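Local coordinates for peroxide stress sensing regulator (Streptococcus pyogenes, PDB 4I7H), which probably acts as a metal-dependent transcription regulator of the FUR family that senses peroxide stress, at residues H4-A9 with H97-V102; N101-I106 with I139-C144. All coordinates share one frame; numbering follows the deposited sequence.

Both contacts use strand 98-104, and each is tied to a metal. Contact 1 (4-9 with 97-102) folds the N-terminal loop over the beginning of that strand at a histidine-rich nickel site. Contact 2 (101-106 with 139-144) pairs its far half with strand 140-143 and ends at a zinc ion held by cysteines. Asn101 and Val102 belong to both, and the contact centres lie about 13 Å apart. Each is partly buried. In contact 1 no direct hydrogen bond joins the segments, whose grip comes from imidazole nitrogens on nickel, waters and ring packing; in contact 2 parallel backbone hydrogen bonds join the strands, and the sheet continues into the second subunit.

Contact 1. Residues H4-A9 with H97-V102. With NI (nickel (II) ion), chain F.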
loop_
_atom_site.group_PDB
_atom_site.type_symbol
_atom_site.label_atom_id
_atom_site.label_comp_id
_atom_site.label_asym_id
_atom_site.label_seq_id
_atom_site.Cartn_x
_atom_site.Cartn_y
_atom_site.Cartn_z
ATOM N N HIS B 4 6.885 -4.270 -15.653
ATOM C CA HIS B 4 6.284 -4.390 -16.982
ATOM C C HIS B 4 4.912 -3.728 -16.991
ATOM O O HIS B 4 4.368 -3.386 -15.925
ATOM C CB HIS B 4 6.086 -5.862 -17.317
ATOM C CG HIS B 4 5.290 -6.592 -16.281
ATOM N ND1 HIS B 4 5.851 -7.036 -15.105
ATOM C CD2 HIS B 4 3.974 -6.909 -16.212
ATOM C CE1 HIS B 4 4.927 -7.620 -14.366
ATOM N NE2 HIS B 4 3.782 -7.559 -15.019
ATOM N N SER B 5 4.345 -3.564 -18.183
ATOM C CA SER B 5 3.021 -2.966 -18.336
ATOM C C SER B 5 2.151 -3.772 -19.300
ATOM O O SER B 5 2.656 -4.405 -20.235
ATOM C CB SER B 5 3.148 -1.521 -18.842
ATOM O OG SER B 5 1.879 -0.957 -19.143
ATOM N N HIS B 6 0.842 -3.747 -19.063
ATOM C CA HIS B 6 -0.121 -4.313 -19.991
ATOM C C HIS B 6 -0.860 -3.200 -20.704
ATOM O O HIS B 6 -1.895 -3.434 -21.340
ATOM C CB HIS B 6 -1.133 -5.164 -19.241
ATOM C CG HIS B 6 -0.536 -6.365 -18.592
ATOM N ND1 HIS B 6 -0.602 -7.615 -19.163
ATOM C CD2 HIS B 6 0.140 -6.518 -17.426
ATOM C CE1 HIS B 6 0.001 -8.490 -18.380
ATOM N NE2 HIS B 6 0.462 -7.848 -17.320
ATOM N N GLN B 7 -0.307 -1.993 -20.612
ATOM C CA GLN B 7 -0.945 -0.772 -21.127
ATOM C C GLN B 7 -2.380 -0.552 -20.618
ATOM O O GLN B 7 -3.178 0.111 -21.281
ATOM C CB GLN B 7 -0.878 -0.645 -22.675
ATOM C CG GLN B 7 -0.262 -1.810 -23.456
ATOM C CD GLN B 7 1.204 -2.020 -23.157
ATOM O OE1 GLN B 7 1.916 -1.086 -22.780
ATOM N NE2 GLN B 7 1.662 -3.259 -23.308
ATOM N N GLN B 8 -2.699 -1.104 -19.445
ATOM C CA GLN B 8 -3.966 -0.811 -18.769
ATOM C C GLN B 8 -3.906 -1.277 -17.320
ATOM O O GLN B 8 -3.142 -2.177 -16.983
ATOM C CB GLN B 8 -5.161 -1.482 -19.469
ATOM C CG GLN B 8 -5.230 -2.994 -19.287
ATOM C CD GLN B 8 -6.483 -3.614 -19.911
ATOM O OE1 GLN B 8 -7.614 -3.282 -19.535
ATOM N NE2 GLN B 8 -6.282 -4.524 -20.863
ATOM N N ALA B 9 -4.709 -0.652 -16.463
ATOM C CA ALA B 9 -4.893 -1.162 -15.110
ATOM C C ALA B 9 -5.483 -2.574 -15.202
ATOM O O ALA B 9 -6.286 -2.873 -16.090
ATOM C CB ALA B 9 -5.813 -0.242 -14.301
ATOM N N HIS B 97 0.920 -9.592 -8.276
ATOM C CA HIS B 97 0.825 -8.141 -8.375
ATOM C C HIS B 97 -0.410 -7.737 -9.157
ATOM O O HIS B 97 -1.140 -8.582 -9.687
ATOM C CB HIS B 97 2.065 -7.596 -9.089
ATOM C CG HIS B 97 2.221 -8.117 -10.483
ATOM N ND1 HIS B 97 2.915 -9.275 -10.769
ATOM C CD2 HIS B 97 1.742 -7.664 -11.665
ATOM C CE1 HIS B 97 2.881 -9.501 -12.067
ATOM N NE2 HIS B 97 2.177 -8.540 -12.634
ATOM N N GLN B 98 -0.646 -6.430 -9.216
ATOM C CA GLN B 98 -1.691 -5.877 -10.058
ATOM C C GLN B 98 -1.121 -4.638 -10.750
ATOM O O GLN B 98 0.051 -4.293 -10.555
ATOM C CB GLN B 98 -2.936 -5.516 -9.227
ATOM C CG GLN B 98 -2.703 -4.376 -8.213
ATOM C CD GLN B 98 -4.001 -3.832 -7.587
ATOM O OE1 GLN B 98 -5.107 -4.126 -8.046
ATOM N NE2 GLN B 98 -3.856 -3.013 -6.547
ATOM N N HIS B 99 -1.944 -3.976 -11.553
ATOM C CA HIS B 99 -1.517 -2.771 -12.264
ATOM C C HIS B 99 -2.527 -1.681 -12.045
ATOM O O HIS B 99 -3.724 -1.902 -12.234
ATOM C CB HIS B 99 -1.356 -3.058 -13.755
ATOM C CG HIS B 99 -0.205 -3.958 -14.048
ATOM N ND1 HIS B 99 1.073 -3.473 -14.215
ATOM C CD2 HIS B 99 -0.115 -5.309 -14.129
ATOM C CE1 HIS B 99 1.898 -4.479 -14.435
ATOM N NE2 HIS B 99 1.207 -5.597 -14.371
ATOM N N VAL B 100 -2.042 -0.517 -11.617
ATOM C CA VAL B 100 -2.934 0.589 -11.291
ATOM C C VAL B 100 -2.556 1.890 -12.006
ATOM O O VAL B 100 -1.395 2.082 -12.413
ATOM C CB VAL B 100 -3.122 0.749 -9.741
ATOM C CG1 VAL B 100 -2.281 -0.241 -8.969
ATOM C CG2 VAL B 100 -2.884 2.184 -9.259
ATOM N N ASN B 101 -3.542 2.761 -12.185
ATOM C CA ASN B 101 -3.331 4.014 -12.909
ATOM C C ASN B 101 -2.851 5.166 -12.036
ATOM O O ASN B 101 -3.185 5.219 -10.850
ATOM C CB ASN B 101 -4.626 4.401 -13.631
ATOM C CG ASN B 101 -4.897 3.516 -14.831
ATOM O OD1 ASN B 101 -3.971 3.164 -15.567
ATOM N ND2 ASN B 101 -6.156 3.156 -15.040
ATOM N N VAL B 102 -2.042 6.062 -12.617
ATOM C CA VAL B 102 -1.818 7.397 -12.039
ATOM C C VAL B 102 -2.317 8.424 -13.054
ATOM O O VAL B 102 -2.030 8.299 -14.248
ATOM C CB VAL B 102 -0.337 7.761 -11.848
ATOM C CG1 VAL B 102 -0.172 8.765 -10.691
ATOM C CG2 VAL B 102 0.518 6.548 -11.673
HETATM NI NI NI F . 1.376 -7.917 -14.858
HETATM O O HOH W 1 2.254 -1.188 -14.875
HETATM O O HOH W 2 -7.022 1.407 -17.470
#
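His99 is the centre of this contact, its ring lying against the N-terminal loop with NE2 on the nickel. His4, His97 and His99 each turn NE2 to the metal at 2.4 Å, while His6 NE2 makes a longer bond of 2.6 Å; Asn15 OD1 and His19 NE2 of helix 12-22 bring the protein ligands to six. With CG between the backbone N and the carbonyl carbon (chi1 55°), His4 converges on the ion as a neighbouring ligand to His97, whereas His6 lies across the nickel from His97. The His4 and His99 rings meet obliquely, planes at 70°, and His4 O touches the edge of the His99 ring, 3.1 Å from CE1. His6 instead presents its edge toward the face of His99 in an offset edge-to-face pair.

At the other ring nitrogen of His99, ND1 donates to a water 2.7 Å away, which also lies near His4 O; water and metal together would hold the ring's rotation. Farther along, Ala9 sits on the strand: its CA makes a C-H...O contact of 3.2 Å to His99 O, and its methyl CB packs 3.5 Å from Asn101 ND2. A second water bridges Ala9 N and Asn101 ND2. His6 ND1 and His4 ND1 are hydrogen-bonded to Glu18 OE1 and Asp2 O, second-shell partners that help orient these rings. Loop and strand are therefore joined chiefly through a shared ion, consistent with the metal-dependent regulatory site of a FUR-family protein.

Contact 2. Residues N101-I106 with I139-C144; sequences NVVCEI and IAYGIC. With ZN (zinc ion), chain E.
A four-cysteine zinc site of the FUR family closes the end of this parallel strand pair, where Cys104 and Cys144 give two sulfur ligands and Cys107 and Cys147 the others. SG of Cys104 and SG of Cys144 each lie 2.5 Å from zinc. Different first torsions, extended at Cys104 (chi1 -175°) and folded back over its own backbone at Cys144 (chi1 81°), let the two sulfurs converge on one ion from adjacent segments. Cys104 SG also accepts at least two amide N-H groups, Cys144 N at 3.3 Å along a nearly straight path (171°) and Ile106 N at 3.4 Å.

Before the zinc, the backbones pair in register. Ala140 N donates to Asn101 O, Val103 N to Ala140 O, Gly142 N to Val103 O, and Glu105 N to Gly142 O at 2.7 Å. On one face Val102 CG1 presses on Ala140 CB at 3.6 Å, with Tyr131 of the second subunit packed against both Val102 and Cys104. On the other, Val103 CG2 meets Ile139 CD1 at 3.6 Å, while its CB rests obliquely against the Tyr141 ring at CD2 and CE2. Glu105 crosses Tyr141 at about a right angle, Glu105 CG 3.8 Å from Tyr141 CB, and its carboxylate leaves for the second subunit, where Arg135 forms a salt bridge and Thr134 a hydrogen bond. Tyr141, Gly142 and Ile143 pair antiparallel with a strand of that subunit, carrying the sheet across the dimer interface. These N-H groups on the Cys104 sulfur would probably offset part of its thiolate charge. The Ile106 bond holds the turn after the strand; the Cys144 bond and the shared zinc join the strand end to the N-cap of helix 145-148, consistent with a structural role for the zinc, as in other FUR-family proteins.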
loop_
_atom_site.group_PDB
_atom_site.type_symbol
_atom_site.label_atom_id
_atom_site.label_comp_id
_atom_site.label_asym_id
_atom_site.label_seq_id
_atom_site.Cartn_x
_atom_site.Cartn_y
_atom_site.Cartn_z
ATOM N N ASN B 101 -3.542 2.761 -12.185
ATOM C CA ASN B 101 -3.331 4.014 -12.909
ATOM C C ASN B 101 -2.851 5.166 -12.036
ATOM O O ASN B 101 -3.185 5.219 -10.850
ATOM C CB ASN B 101 -4.626 4.401 -13.631
ATOM C CG ASN B 101 -4.897 3.516 -14.831
ATOM O OD1 ASN B 101 -3.971 3.164 -15.567
ATOM N ND2 ASN B 101 -6.156 3.156 -15.040
ATOM N N VAL B 102 -2.042 6.062 -12.617
ATOM C CA VAL B 102 -1.818 7.397 -12.039
ATOM C C VAL B 102 -2.317 8.424 -13.054
ATOM O O VAL B 102 -2.030 8.299 -14.248
ATOM C CB VAL B 102 -0.337 7.761 -11.848
ATOM C CG1 VAL B 102 -0.172 8.765 -10.691
ATOM C CG2 VAL B 102 0.518 6.548 -11.673
ATOM N N VAL B 103 -3.036 9.439 -12.587
ATOM C CA VAL B 103 -3.537 10.466 -13.473
ATOM C C VAL B 103 -2.822 11.792 -13.187
ATOM O O VAL B 103 -2.616 12.152 -12.015
ATOM C CB VAL B 103 -5.052 10.642 -13.312
ATOM C CG1 VAL B 103 -5.596 11.643 -14.360
ATOM C CG2 VAL B 103 -5.755 9.277 -13.446
ATOM N N CYS B 104 -2.423 12.508 -14.238
ATOM C CA CYS B 104 -1.880 13.858 -14.041
ATOM C C CYS B 104 -2.994 14.848 -13.699
ATOM O O CYS B 104 -3.926 15.046 -14.476
ATOM C CB CYS B 104 -1.109 14.365 -15.273
ATOM S SG CYS B 104 -0.359 15.967 -14.873
ATOM N N GLU B 105 -2.904 15.468 -12.530
ATOM C CA GLU B 105 -3.917 16.438 -12.107
ATOM C C GLU B 105 -3.918 17.722 -12.960
ATOM O O GLU B 105 -4.784 18.590 -12.789
ATOM C CB GLU B 105 -3.718 16.794 -10.635
ATOM C CG GLU B 105 -3.752 15.589 -9.708
ATOM C CD GLU B 105 -4.287 15.932 -8.327
ATOM O OE1 GLU B 105 -5.526 15.905 -8.137
ATOM O OE2 GLU B 105 -3.472 16.235 -7.435
ATOM N N ILE B 106 -2.959 17.835 -13.879
ATOM C CA ILE B 106 -2.846 19.023 -14.743
ATOM C C ILE B 106 -3.279 18.777 -16.191
ATOM O O ILE B 106 -4.171 19.454 -16.700
ATOM C CB ILE B 106 -1.414 19.572 -14.745
ATOM C CG1 ILE B 106 -1.051 20.101 -13.360
ATOM C CG2 ILE B 106 -1.259 20.679 -15.792
ATOM C CD1 ILE B 106 0.389 20.513 -13.225
ATOM N N ILE B 139 -6.608 4.402 -7.326
ATOM C CA ILE B 139 -6.050 5.162 -8.444
ATOM C C ILE B 139 -5.181 6.248 -7.820
ATOM O O ILE B 139 -5.531 6.812 -6.787
ATOM C CB ILE B 139 -7.157 5.811 -9.309
ATOM C CG1 ILE B 139 -6.565 6.497 -10.540
ATOM C CG2 ILE B 139 -7.994 6.801 -8.485
ATOM C CD1 ILE B 139 -7.589 6.685 -11.658
ATOM N N ALA B 140 -4.035 6.523 -8.425
ATOM C CA ALA B 140 -3.150 7.533 -7.893
ATOM C C ALA B 140 -3.276 8.822 -8.712
ATOM O O ALA B 140 -3.616 8.795 -9.904
ATOM C CB ALA B 140 -1.727 7.035 -7.889
ATOM N N TYR B 141 -3.018 9.947 -8.061
ATOM C CA TYR B 141 -3.007 11.231 -8.743
ATOM C C TYR B 141 -1.641 11.860 -8.574
ATOM O O TYR B 141 -1.028 11.764 -7.495
ATOM C CB TYR B 141 -4.091 12.160 -8.204
ATOM C CG TYR B 141 -5.474 11.704 -8.562
ATOM C CD1 TYR B 141 -6.205 10.906 -7.693
ATOM C CD2 TYR B 141 -6.040 12.037 -9.790
ATOM C CE1 TYR B 141 -7.473 10.465 -8.026
ATOM C CE2 TYR B 141 -7.304 11.608 -10.130
ATOM C CZ TYR B 141 -8.017 10.823 -9.243
ATOM O OH TYR B 141 -9.280 10.395 -9.579
ATOM N N GLY B 142 -1.164 12.508 -9.635
ATOM C CA GLY B 142 0.106 13.192 -9.552
ATOM C C GLY B 142 0.352 14.207 -10.656
ATOM O O GLY B 142 -0.587 14.698 -11.290
ATOM N N ILE B 143 1.628 14.512 -10.882
ATOM C CA ILE B 143 2.026 15.450 -11.929
ATOM C C ILE B 143 2.965 14.720 -12.867
ATOM O O ILE B 143 4.033 14.267 -12.439
ATOM C CB ILE B 143 2.790 16.659 -11.345
ATOM C CG1 ILE B 143 2.117 17.177 -10.066
ATOM C CG2 ILE B 143 2.936 17.743 -12.396
ATOM C CD1 ILE B 143 0.779 17.848 -10.284
ATOM N N CYS B 144 2.583 14.575 -14.132
ATOM C CA CYS B 144 3.392 13.781 -15.033
ATOM C C CYS B 144 4.722 14.507 -15.288
ATOM O O CYS B 144 4.814 15.729 -15.081
ATOM C CB CYS B 144 2.644 13.500 -16.340
ATOM S SG CYS B 144 2.718 14.867 -17.507
HETATM ZN ZN ZN E . 0.686 16.211 -17.110
#